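Local coordinates for protein N5-carboxyaminoimidazole ribonucleotide synthetase (Bacillus anthracis, PDB 3QFF) that probably carboxylates aminoimidazole ribonucleotide with bicarbonate at the expense of ATP, forming N5-carboxyaminoimidazole ribonucleotide in purine biosynthesis, at residues A[282-287]-A[293-298]. Sequence-based numbering, arbitrary orientation.
Sequences SGHYTQ and SQFGQH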
ATOM      1  N   SER A 282     -13.814  10.292  -1.598  1.00 21.69           N
ATOM      2  CA  SER A 282     -13.791  10.776  -0.213  1.00 21.56           C
ATOM      3  C   SER A 282     -13.198   9.757   0.798  1.00 21.14           C
ATOM      4  O   SER A 282     -13.078  10.062   1.974  1.00 21.54           O
ATOM      5  CB  SER A 282     -15.182  11.290   0.217  1.00 22.05           C
ATOM      6  OG  SER A 282     -16.116  10.238   0.436  1.00 23.32           O
ATOM      7  N   GLY A 283     -12.819   8.567   0.319  1.00 20.74           N
ATOM      8  CA  GLY A 283     -12.162   7.539   1.125  1.00 19.11           C
ATOM      9  C   GLY A 283     -10.685   7.312   0.810  1.00 19.44           C
ATOM     10  O   GLY A 283     -10.053   6.423   1.390  1.00 19.69           O
ATOM     11  N   HIS A 284     -10.116   8.092  -0.106  1.00 18.91           N
ATOM     12  CA  HIS A 284      -8.691   7.910  -0.458  1.00 19.51           C
ATOM     13  C   HIS A 284      -7.739   8.184   0.707  1.00 19.51           C
ATOM     14  O   HIS A 284      -6.623   7.634   0.751  1.00 19.93           O
ATOM     15  CB  HIS A 284      -8.294   8.795  -1.651  1.00 19.77           C
ATOM     16  CG  HIS A 284      -8.957   8.426  -2.942  1.00 20.78           C
ATOM     17  ND1 HIS A 284      -9.615   7.230  -3.135  1.00 20.92           N
ATOM     18  CD2 HIS A 284      -9.011   9.083  -4.128  1.00 20.71           C
ATOM     19  CE1 HIS A 284     -10.077   7.180  -4.371  1.00 20.26           C
ATOM     20  NE2 HIS A 284      -9.717   8.289  -4.997  1.00 21.89           N
ATOM     21  N   TYR A 285      -8.175   9.033   1.644  1.00 19.43           N
ATOM     22  CA  TYR A 285      -7.396   9.274   2.864  1.00 19.31           C
ATOM     23  C   TYR A 285      -7.002   7.981   3.583  1.00 19.12           C
ATOM     24  O   TYR A 285      -5.972   7.940   4.245  1.00 19.18           O
ATOM     25  CB  TYR A 285      -8.164  10.177   3.840  1.00 19.48           C
ATOM     26  CG  TYR A 285      -9.270   9.485   4.608  1.00 19.96           C
ATOM     27  CD1 TYR A 285     -10.575   9.433   4.110  1.00 20.02           C
ATOM     28  CD2 TYR A 285      -9.016   8.911   5.860  1.00 21.24           C
ATOM     29  CE1 TYR A 285     -11.600   8.813   4.833  1.00 22.32           C
ATOM     30  CE2 TYR A 285     -10.021   8.286   6.581  1.00 22.45           C
ATOM     31  CZ  TYR A 285     -11.311   8.247   6.069  1.00 21.39           C
ATOM     32  OH  TYR A 285     -12.286   7.626   6.797  1.00 24.48           O
ATOM     33  N   THR A 286      -7.833   6.943   3.466  1.00 19.55           N
ATOM     34  CA  THR A 286      -7.618   5.691   4.203  1.00 19.33           C
ATOM     35  C   THR A 286      -6.320   4.977   3.797  1.00 19.97           C
ATOM     36  O   THR A 286      -5.810   4.161   4.559  1.00 19.64           O
ATOM     37  CB  THR A 286      -8.762   4.678   3.994  1.00 19.18           C
ATOM     38  OG1 THR A 286      -8.896   4.380   2.590  1.00 18.52           O
ATOM     39  CG2 THR A 286     -10.068   5.223   4.546  1.00 17.70           C
ATOM     40  N   GLN A 287      -5.821   5.266   2.595  1.00 20.97           N
ATOM     41  CA  GLN A 287      -4.603   4.638   2.077  1.00 22.11           C
ATOM     42  C   GLN A 287      -3.384   4.918   2.928  1.00 22.70           C
ATOM     43  O   GLN A 287      -2.467   4.105   2.981  1.00 22.95           O
ATOM     44  CB  GLN A 287      -4.295   5.145   0.669  1.00 22.08           C
ATOM     45  CG  GLN A 287      -5.131   4.509  -0.432  1.00 23.90           C
ATOM     46  CD  GLN A 287      -4.664   4.968  -1.785  1.00 26.86           C
ATOM     47  OE1 GLN A 287      -4.564   6.180  -2.059  1.00 25.73           O
ATOM     48  NE2 GLN A 287      -4.336   4.012  -2.635  1.00 27.19           N
ATOM     49  N   SER A 293      -6.814   0.291   4.062  1.00 21.93           N
ATOM     50  CA  SER A 293      -7.433   1.216   3.115  1.00 21.23           C
ATOM     51  C   SER A 293      -8.818   0.743   2.679  1.00 20.21           C
ATOM     52  O   SER A 293      -9.132  -0.448   2.761  1.00 19.62           O
ATOM     53  CB  SER A 293      -6.545   1.420   1.893  1.00 21.29           C
ATOM     54  OG  SER A 293      -6.732   0.373   0.968  1.00 20.70           O
ATOM     55  N   GLN A 294      -9.651   1.663   2.193  1.00 19.99           N
ATOM     56  CA  GLN A 294     -10.932   1.259   1.610  1.00 19.47           C
ATOM     57  C   GLN A 294     -10.765   0.198   0.520  1.00 20.35           C
ATOM     58  O   GLN A 294     -11.660  -0.642   0.308  1.00 19.36           O
ATOM     59  CB  GLN A 294     -11.698   2.477   1.083  1.00 20.28           C
ATOM     60  CG  GLN A 294     -11.058   3.171  -0.117  1.00 20.13           C
ATOM     61  CD  GLN A 294     -11.911   4.305  -0.677  1.00 22.23           C
ATOM     62  OE1 GLN A 294     -13.132   4.339  -0.493  1.00 21.42           O
ATOM     63  NE2 GLN A 294     -11.272   5.216  -1.405  1.00 20.00           N
ATOM     64  N   PHE A 295      -9.614   0.246  -0.172  1.00 20.02           N
ATOM     65  CA  PHE A 295      -9.295  -0.706  -1.235  1.00 20.12           C
ATOM     66  C   PHE A 295      -8.956  -2.103  -0.724  1.00 20.41           C
ATOM     67  O   PHE A 295      -9.494  -3.109  -1.236  1.00 20.35           O
ATOM     68  CB  PHE A 295      -8.190  -0.144  -2.165  1.00 19.68           C
ATOM     69  CG  PHE A 295      -8.577   1.163  -2.805  1.00 18.36           C
ATOM     70  CD1 PHE A 295      -8.086   2.378  -2.326  1.00 18.16           C
ATOM     71  CD2 PHE A 295      -9.496   1.167  -3.849  1.00 18.58           C
ATOM     72  CE1 PHE A 295      -8.497   3.581  -2.913  1.00 19.02           C
ATOM     73  CE2 PHE A 295      -9.922   2.349  -4.438  1.00 19.34           C
ATOM     74  CZ  PHE A 295      -9.420   3.565  -3.970  1.00 20.24           C
ATOM     75  N   GLY A 296      -8.061  -2.174   0.261  1.00 20.71           N
ATOM     76  CA  GLY A 296      -7.795  -3.447   0.946  1.00 20.58           C
ATOM     77  C   GLY A 296      -9.067  -4.024   1.559  1.00 21.53           C
ATOM     78  O   GLY A 296      -9.270  -5.250   1.546  1.00 21.85           O
ATOM     79  N   GLN A 297      -9.923  -3.150   2.094  1.00 20.63           N
ATOM     80  CA  GLN A 297     -11.211  -3.574   2.667  1.00 21.21           C
ATOM     81  C   GLN A 297     -12.151  -4.144   1.618  1.00 20.69           C
ATOM     82  O   GLN A 297     -12.779  -5.177   1.839  1.00 21.18           O
ATOM     83  CB  GLN A 297     -11.912  -2.431   3.425  1.00 21.30           C
ATOM     84  CG  GLN A 297     -11.243  -2.040   4.729  1.00 22.33           C
ATOM     85  CD  GLN A 297     -11.378  -3.110   5.826  1.00 25.24           C
ATOM     86  OE1 GLN A 297     -11.018  -4.276   5.632  1.00 27.27           O
ATOM     87  NE2 GLN A 297     -11.877  -2.701   6.985  1.00 23.23           N
ATOM     88  N   HIS A 298     -12.245  -3.471   0.477  1.00 20.33           N
ATOM     89  CA  HIS A 298     -13.144  -3.895  -0.596  1.00 20.56           C
ATOM     90  C   HIS A 298     -12.763  -5.289  -1.109  1.00 20.38           C
ATOM     91  O   HIS A 298     -13.640  -6.151  -1.312  1.00 20.05           O
ATOM     92  CB  HIS A 298     -13.146  -2.878  -1.748  1.00 20.64           C
ATOM     93  CG  HIS A 298     -14.094  -3.231  -2.855  1.00 21.87           C
ATOM     94  ND1 HIS A 298     -15.443  -2.953  -2.801  1.00 22.45           N
ATOM     95  CD2 HIS A 298     -13.884  -3.842  -4.044  1.00 23.60           C
ATOM     96  CE1 HIS A 298     -16.025  -3.378  -3.909  1.00 25.01           C
ATOM     97  NE2 HIS A 298     -15.101  -3.937  -4.674  1.00 25.96           N
TER
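Q294 and T286 meet where the helix 294-303 begins. The backbone N of Q294 gives a nearly straight hydrogen bond (170°) to OG1 of T286, at 2.8 Å. That hydroxyl in turn donates to O of G283, 2.6 Å from OG1. The same carbonyl accepts from N of T286, closing a type I turn from G283 to T286. OG1 of T286 lies between its own backbone N and carbonyl carbon (chi1 58°), which lets it reach both Q294 N and G283 O.

The Q294 side chain runs along this turn. Its CB and CG each pass 3.7 Å from T286 OG1, and CG also lies above one face of the F295 ring, offset toward its rim. The chain is extended beyond CG. CD then sits 3.5 Å from O of G283, and OE1 lies 3.7 Å from CA of G283. NE2 ends 3.1 Å from C of G283, at the edge of the H284 ring, and is hydrogen-bonded to O of H280.

CE1 of H284 comes to the edge of the F295 ring, 3.7 Å from CZ, with the planes 31° apart. S293 is the N-cap: its OG accepts from N of G296, and weakly from N of F295.

The contact is buried. It joins the short helix 286-289 to the following helix 294-303, in the ATP-grasp part of the chain. M28 of helix 24-35 packs on H284, Q287 and F295, while F212 of strand 209-220 touches T286.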